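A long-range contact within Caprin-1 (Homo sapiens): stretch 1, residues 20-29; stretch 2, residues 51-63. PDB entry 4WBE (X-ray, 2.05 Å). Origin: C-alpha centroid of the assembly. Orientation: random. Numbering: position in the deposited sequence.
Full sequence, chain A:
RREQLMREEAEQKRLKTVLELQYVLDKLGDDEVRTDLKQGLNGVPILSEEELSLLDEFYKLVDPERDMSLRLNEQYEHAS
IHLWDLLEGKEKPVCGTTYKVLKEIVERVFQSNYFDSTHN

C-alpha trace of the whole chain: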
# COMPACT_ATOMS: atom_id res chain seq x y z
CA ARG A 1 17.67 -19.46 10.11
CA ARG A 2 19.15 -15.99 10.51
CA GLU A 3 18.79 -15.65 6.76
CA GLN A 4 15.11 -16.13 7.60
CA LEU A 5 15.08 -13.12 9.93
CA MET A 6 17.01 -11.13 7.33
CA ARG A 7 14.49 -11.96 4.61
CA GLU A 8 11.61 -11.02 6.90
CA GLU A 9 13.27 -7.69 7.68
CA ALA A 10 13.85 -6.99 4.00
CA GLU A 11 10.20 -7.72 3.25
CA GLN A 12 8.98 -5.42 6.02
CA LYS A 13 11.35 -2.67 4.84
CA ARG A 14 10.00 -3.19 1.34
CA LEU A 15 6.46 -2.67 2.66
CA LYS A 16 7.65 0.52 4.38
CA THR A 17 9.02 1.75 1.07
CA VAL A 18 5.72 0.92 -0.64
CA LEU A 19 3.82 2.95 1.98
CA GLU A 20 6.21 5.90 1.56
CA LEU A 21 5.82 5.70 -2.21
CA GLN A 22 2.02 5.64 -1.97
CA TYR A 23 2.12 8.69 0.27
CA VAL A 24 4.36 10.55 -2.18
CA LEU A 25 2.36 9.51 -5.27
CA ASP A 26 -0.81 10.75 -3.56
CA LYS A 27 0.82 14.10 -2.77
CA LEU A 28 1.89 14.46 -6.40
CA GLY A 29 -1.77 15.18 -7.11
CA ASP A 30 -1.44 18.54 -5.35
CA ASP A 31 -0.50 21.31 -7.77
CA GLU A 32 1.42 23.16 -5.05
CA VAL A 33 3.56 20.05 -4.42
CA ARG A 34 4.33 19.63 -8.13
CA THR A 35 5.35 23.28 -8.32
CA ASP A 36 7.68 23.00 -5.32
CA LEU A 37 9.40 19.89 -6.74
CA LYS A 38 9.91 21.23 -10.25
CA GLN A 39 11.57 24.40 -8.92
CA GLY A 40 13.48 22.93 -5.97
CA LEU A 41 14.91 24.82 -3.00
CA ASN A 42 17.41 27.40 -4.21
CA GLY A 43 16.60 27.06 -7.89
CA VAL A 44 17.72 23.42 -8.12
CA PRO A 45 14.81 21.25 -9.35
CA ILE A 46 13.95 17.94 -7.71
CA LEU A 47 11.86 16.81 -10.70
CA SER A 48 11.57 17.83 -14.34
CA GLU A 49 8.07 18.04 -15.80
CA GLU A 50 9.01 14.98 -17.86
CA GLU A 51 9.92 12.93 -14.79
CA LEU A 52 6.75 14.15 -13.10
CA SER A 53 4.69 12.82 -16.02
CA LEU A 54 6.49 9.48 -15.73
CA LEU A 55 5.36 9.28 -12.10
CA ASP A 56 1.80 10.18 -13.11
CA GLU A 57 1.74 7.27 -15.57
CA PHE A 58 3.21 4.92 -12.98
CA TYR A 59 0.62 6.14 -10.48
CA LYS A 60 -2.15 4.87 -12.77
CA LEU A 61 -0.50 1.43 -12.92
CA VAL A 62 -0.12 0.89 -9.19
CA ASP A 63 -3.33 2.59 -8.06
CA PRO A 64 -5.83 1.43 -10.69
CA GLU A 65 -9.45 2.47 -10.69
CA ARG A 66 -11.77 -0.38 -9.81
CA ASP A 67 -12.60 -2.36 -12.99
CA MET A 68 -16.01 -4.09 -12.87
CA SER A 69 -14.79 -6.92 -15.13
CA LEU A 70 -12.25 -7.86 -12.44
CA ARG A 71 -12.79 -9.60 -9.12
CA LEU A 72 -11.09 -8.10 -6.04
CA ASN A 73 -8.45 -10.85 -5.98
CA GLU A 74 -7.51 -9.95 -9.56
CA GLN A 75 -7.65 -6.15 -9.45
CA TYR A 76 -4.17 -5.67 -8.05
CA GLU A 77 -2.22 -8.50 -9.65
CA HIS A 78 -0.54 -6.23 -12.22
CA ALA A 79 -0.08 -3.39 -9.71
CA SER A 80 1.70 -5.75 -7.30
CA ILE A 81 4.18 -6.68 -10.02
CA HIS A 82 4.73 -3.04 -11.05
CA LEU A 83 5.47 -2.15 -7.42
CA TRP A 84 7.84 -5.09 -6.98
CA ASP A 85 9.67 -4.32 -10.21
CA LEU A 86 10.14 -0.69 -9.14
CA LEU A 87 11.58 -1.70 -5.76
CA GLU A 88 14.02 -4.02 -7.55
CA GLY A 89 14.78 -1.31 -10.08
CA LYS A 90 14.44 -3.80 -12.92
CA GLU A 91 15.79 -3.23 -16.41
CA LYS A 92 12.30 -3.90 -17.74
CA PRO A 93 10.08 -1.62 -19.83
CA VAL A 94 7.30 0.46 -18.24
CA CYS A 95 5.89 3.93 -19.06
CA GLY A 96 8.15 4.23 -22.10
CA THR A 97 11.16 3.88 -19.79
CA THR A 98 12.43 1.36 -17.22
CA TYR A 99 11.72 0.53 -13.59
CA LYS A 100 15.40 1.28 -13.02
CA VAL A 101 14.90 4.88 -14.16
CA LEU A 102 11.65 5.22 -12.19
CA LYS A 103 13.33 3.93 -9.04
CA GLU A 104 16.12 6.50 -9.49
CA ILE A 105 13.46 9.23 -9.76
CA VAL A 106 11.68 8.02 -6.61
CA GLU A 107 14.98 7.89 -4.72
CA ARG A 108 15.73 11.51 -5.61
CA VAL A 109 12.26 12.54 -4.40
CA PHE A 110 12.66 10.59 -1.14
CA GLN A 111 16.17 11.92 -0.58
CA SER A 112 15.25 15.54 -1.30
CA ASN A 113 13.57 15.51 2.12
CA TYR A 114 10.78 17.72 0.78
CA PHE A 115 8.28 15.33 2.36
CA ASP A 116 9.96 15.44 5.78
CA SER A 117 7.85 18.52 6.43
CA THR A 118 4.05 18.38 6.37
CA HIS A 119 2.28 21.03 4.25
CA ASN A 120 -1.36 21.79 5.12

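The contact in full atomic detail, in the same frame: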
# COMPACT_ATOMS: atom_id res chain seq x y z
N GLU A 20 5.59 4.60 1.86
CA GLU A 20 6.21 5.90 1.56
C GLU A 20 5.89 6.34 0.14
O GLU A 20 5.50 7.49 -0.10
CB GLU A 20 7.72 5.80 1.76
CG GLU A 20 8.16 5.62 3.20
CD GLU A 20 9.56 5.03 3.31
OE1 GLU A 20 10.21 4.79 2.27
OE2 GLU A 20 10.03 4.84 4.44
N LEU A 21 6.09 5.42 -0.80
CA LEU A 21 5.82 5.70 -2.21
C LEU A 21 4.36 6.09 -2.45
O LEU A 21 4.07 7.03 -3.19
CB LEU A 21 6.17 4.48 -3.05
CG LEU A 21 5.79 4.63 -4.53
CD1 LEU A 21 6.58 5.76 -5.17
CD2 LEU A 21 6.04 3.31 -5.25
N GLN A 22 3.44 5.36 -1.83
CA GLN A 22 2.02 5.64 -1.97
C GLN A 22 1.69 7.03 -1.43
O GLN A 22 0.91 7.77 -2.03
CB GLN A 22 1.19 4.58 -1.24
CG GLN A 22 1.22 3.22 -1.92
CD GLN A 22 0.50 2.15 -1.14
OE1 GLN A 22 0.55 2.14 0.09
NE2 GLN A 22 -0.20 1.27 -1.84
N TYR A 23 2.28 7.36 -0.29
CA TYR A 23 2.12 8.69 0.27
C TYR A 23 2.58 9.76 -0.72
O TYR A 23 1.86 10.72 -1.00
CB TYR A 23 2.86 8.82 1.60
CG TYR A 23 2.78 10.21 2.18
CD1 TYR A 23 1.67 10.61 2.91
CD2 TYR A 23 3.81 11.12 1.99
CE1 TYR A 23 1.58 11.89 3.43
CE2 TYR A 23 3.73 12.40 2.51
CZ TYR A 23 2.62 12.77 3.23
OH TYR A 23 2.55 14.05 3.74
N VAL A 24 3.80 9.60 -1.22
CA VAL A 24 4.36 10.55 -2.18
C VAL A 24 3.52 10.65 -3.45
O VAL A 24 3.21 11.76 -3.90
CB VAL A 24 5.83 10.20 -2.53
CG1 VAL A 24 6.33 11.05 -3.69
CG2 VAL A 24 6.72 10.39 -1.30
N LEU A 25 3.16 9.51 -4.04
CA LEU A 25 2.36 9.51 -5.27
C LEU A 25 1.03 10.23 -5.07
O LEU A 25 0.56 10.93 -5.96
CB LEU A 25 2.11 8.08 -5.77
CG LEU A 25 3.33 7.32 -6.31
CD1 LEU A 25 2.97 5.89 -6.69
CD2 LEU A 25 3.94 8.06 -7.48
N ASP A 26 0.43 10.06 -3.89
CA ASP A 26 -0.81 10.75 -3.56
C ASP A 26 -0.59 12.26 -3.49
O ASP A 26 -1.42 13.04 -3.96
CB ASP A 26 -1.37 10.23 -2.24
CG ASP A 26 -2.68 10.90 -1.86
OD1 ASP A 26 -2.68 11.76 -0.97
OD2 ASP A 26 -3.71 10.56 -2.49
N LYS A 27 0.52 12.68 -2.88
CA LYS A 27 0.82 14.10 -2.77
C LYS A 27 1.15 14.76 -4.10
O LYS A 27 0.97 15.97 -4.26
CB LYS A 27 1.93 14.34 -1.75
CG LYS A 27 1.53 13.98 -0.33
CD LYS A 27 0.30 14.79 0.07
CE LYS A 27 0.15 14.88 1.59
NZ LYS A 27 -0.72 16.04 1.97
N LEU A 28 1.58 13.96 -5.06
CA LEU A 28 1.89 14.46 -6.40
C LEU A 28 0.63 14.90 -7.15
O LEU A 28 0.72 15.42 -8.26
CB LEU A 28 2.65 13.41 -7.21
CG LEU A 28 4.11 13.22 -6.82
CD1 LEU A 28 4.81 12.30 -7.80
CD2 LEU A 28 4.78 14.57 -6.79
N GLY A 29 -0.53 14.67 -6.55
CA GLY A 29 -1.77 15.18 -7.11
C GLY A 29 -2.02 16.64 -6.75
O GLY A 29 -2.85 17.30 -7.37
N GLU A 51 9.86 13.95 -15.83
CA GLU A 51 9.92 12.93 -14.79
C GLU A 51 8.62 12.88 -14.01
O GLU A 51 8.16 11.82 -13.61
CB GLU A 51 11.10 13.19 -13.86
CG GLU A 51 12.44 12.97 -14.53
CD GLU A 51 13.58 13.50 -13.70
OE1 GLU A 51 13.34 14.43 -12.89
OE2 GLU A 51 14.71 12.99 -13.84
N LEU A 52 8.02 14.05 -13.81
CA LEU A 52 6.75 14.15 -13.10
C LEU A 52 5.65 13.40 -13.86
O LEU A 52 4.83 12.71 -13.26
CB LEU A 52 6.38 15.62 -12.93
CG LEU A 52 5.26 15.99 -11.95
CD1 LEU A 52 5.54 15.39 -10.59
CD2 LEU A 52 5.14 17.51 -11.85
N SER A 53 5.66 13.53 -15.19
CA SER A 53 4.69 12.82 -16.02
C SER A 53 4.91 11.31 -15.98
O SER A 53 3.95 10.55 -16.06
CB SER A 53 4.72 13.34 -17.46
OG SER A 53 6.04 13.71 -17.84
N LEU A 54 6.16 10.89 -15.88
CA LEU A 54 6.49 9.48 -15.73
C LEU A 54 5.89 8.91 -14.45
O LEU A 54 5.39 7.78 -14.44
CB LEU A 54 8.01 9.28 -15.74
CG LEU A 54 8.74 9.46 -17.07
CD1 LEU A 54 10.24 9.32 -16.87
CD2 LEU A 54 8.25 8.47 -18.10
N LEU A 55 5.94 9.68 -13.37
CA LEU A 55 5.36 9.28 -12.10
C LEU A 55 3.83 9.25 -12.16
O LEU A 55 3.19 8.42 -11.52
CB LEU A 55 5.84 10.20 -10.97
CG LEU A 55 7.34 10.14 -10.67
CD1 LEU A 55 7.70 11.04 -9.50
CD2 LEU A 55 7.78 8.71 -10.41
N ASP A 56 3.24 10.18 -12.91
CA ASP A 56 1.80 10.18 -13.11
C ASP A 56 1.33 8.90 -13.80
O ASP A 56 0.35 8.28 -13.39
CB ASP A 56 1.34 11.39 -13.91
CG ASP A 56 1.50 12.70 -13.15
OD1 ASP A 56 1.43 12.68 -11.90
OD2 ASP A 56 1.63 13.76 -13.81
N GLU A 57 2.04 8.51 -14.86
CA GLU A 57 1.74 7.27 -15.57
C GLU A 57 1.90 6.05 -14.68
O GLU A 57 1.07 5.15 -14.71
CB GLU A 57 2.57 7.15 -16.85
CG GLU A 57 2.19 8.16 -17.91
CD GLU A 57 0.73 8.01 -18.30
OE1 GLU A 57 0.32 6.88 -18.61
OE2 GLU A 57 -0.01 9.02 -18.29
N PHE A 58 2.98 6.03 -13.89
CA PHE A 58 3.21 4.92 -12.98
C PHE A 58 2.12 4.86 -11.92
O PHE A 58 1.68 3.76 -11.53
CB PHE A 58 4.58 5.04 -12.30
CG PHE A 58 4.97 3.81 -11.52
CD1 PHE A 58 5.41 2.67 -12.17
CD2 PHE A 58 4.89 3.80 -10.13
CE1 PHE A 58 5.77 1.53 -11.45
CE2 PHE A 58 5.24 2.67 -9.40
CZ PHE A 58 5.68 1.54 -10.06
N TYR A 59 1.68 6.03 -11.47
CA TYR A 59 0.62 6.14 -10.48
C TYR A 59 -0.63 5.38 -10.92
O TYR A 59 -1.25 4.67 -10.13
CB TYR A 59 0.25 7.61 -10.28
CG TYR A 59 -0.91 7.82 -9.32
CD1 TYR A 59 -0.85 7.36 -8.01
CD2 TYR A 59 -2.08 8.43 -9.76
CE1 TYR A 59 -1.92 7.55 -7.14
CE2 TYR A 59 -3.16 8.61 -8.90
CZ TYR A 59 -3.08 8.17 -7.60
OH TYR A 59 -4.15 8.35 -6.75
N LYS A 60 -0.99 5.54 -12.19
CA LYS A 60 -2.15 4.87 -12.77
C LYS A 60 -2.00 3.34 -12.72
O LYS A 60 -2.98 2.62 -12.52
CB LYS A 60 -2.39 5.34 -14.21
CG LYS A 60 -2.57 6.85 -14.33
CD LYS A 60 -3.25 7.25 -15.65
CE LYS A 60 -2.38 6.92 -16.84
NZ LYS A 60 -2.81 7.64 -18.07
N LEU A 61 -0.77 2.86 -12.90
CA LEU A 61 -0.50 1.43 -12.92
C LEU A 61 -0.57 0.77 -11.55
O LEU A 61 -0.98 -0.38 -11.43
CB LEU A 61 0.88 1.18 -13.52
CG LEU A 61 1.04 1.67 -14.96
CD1 LEU A 61 2.43 1.33 -15.46
CD2 LEU A 61 -0.04 1.05 -15.86
N VAL A 62 -0.17 1.49 -10.51
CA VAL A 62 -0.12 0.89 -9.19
C VAL A 62 -1.32 1.26 -8.32
O VAL A 62 -1.55 0.64 -7.28
CB VAL A 62 1.21 1.18 -8.46
CG1 VAL A 62 2.36 0.57 -9.25
CG2 VAL A 62 1.42 2.67 -8.28
N ASP A 63 -2.09 2.25 -8.76
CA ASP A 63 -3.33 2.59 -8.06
C ASP A 63 -4.49 2.61 -9.06
O ASP A 63 -5.09 3.65 -9.30
CB ASP A 63 -3.17 3.96 -7.38
CG ASP A 63 -4.31 4.29 -6.44
OD1 ASP A 63 -4.97 3.35 -5.96
OD2 ASP A 63 -4.50 5.48 -6.14
O HOH W 1 -0.85 1.79 -4.65
O HOH W 2 -3.47 8.20 -4.19

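Not one direct hydrogen bond joins these two helical stretches of Caprin-1; where polar groups do connect across the contact, a water molecule stands between them. Gln22 NE2 donates to water 1 at 2.9 Å, and that water donates in turn to Val62 O at 3.0 Å, a carbonyl near the end of its helix. Water 2 lies 2.9 Å from Asp26 OD2, to which it donates, and 2.7 Å from Tyr59 OH.

Between the helices the contact is apolar, and it illustrates how leucines spaced four and three residues apart can present their side chains to the same partner. Leu21, Leu25 and Leu28 all direct their CA-to-CB bonds toward the second helix, whose axis runs at 118° to the first and approaches it to 10.5 Å. Leu25 is the centre of the arrangement, with the largest covered area of any residue here, 90 Å². Its m, t rotamer carries CD1 to 3.9 Å from Val62 CG2 and 4.5 Å from Phe58 CD2, while its CB rests 3.8 Å from Tyr59 CD1. Leu25 and Tyr59 are also the closest CA pair across the contact, 6.4 Å apart.

The Phe58 ring meets the first helix with its edge: Leu21 CD2, 4.3 Å from Phe58 CE2, lies near the ring plane, as does Leu25 CD1. Leu28 extends the apolar seam in the other direction, placing CD1 3.6 Å from Leu55 CD1 and CD2 4.0 Å from Leu52 CD1. Branched aliphatic chains suit these buried positions because they fill space without leaving polar groups unpaired. Tyr59, only partly exposed, combines both roles: its ring carbons pack against Leu25, and its hydroxyl reaches the water beside Asp26. Exposed Glu57 and Lys60 take no part, pairing instead in a salt bridge (Lys60 NZ to Glu57 OE2, 3.1 Å).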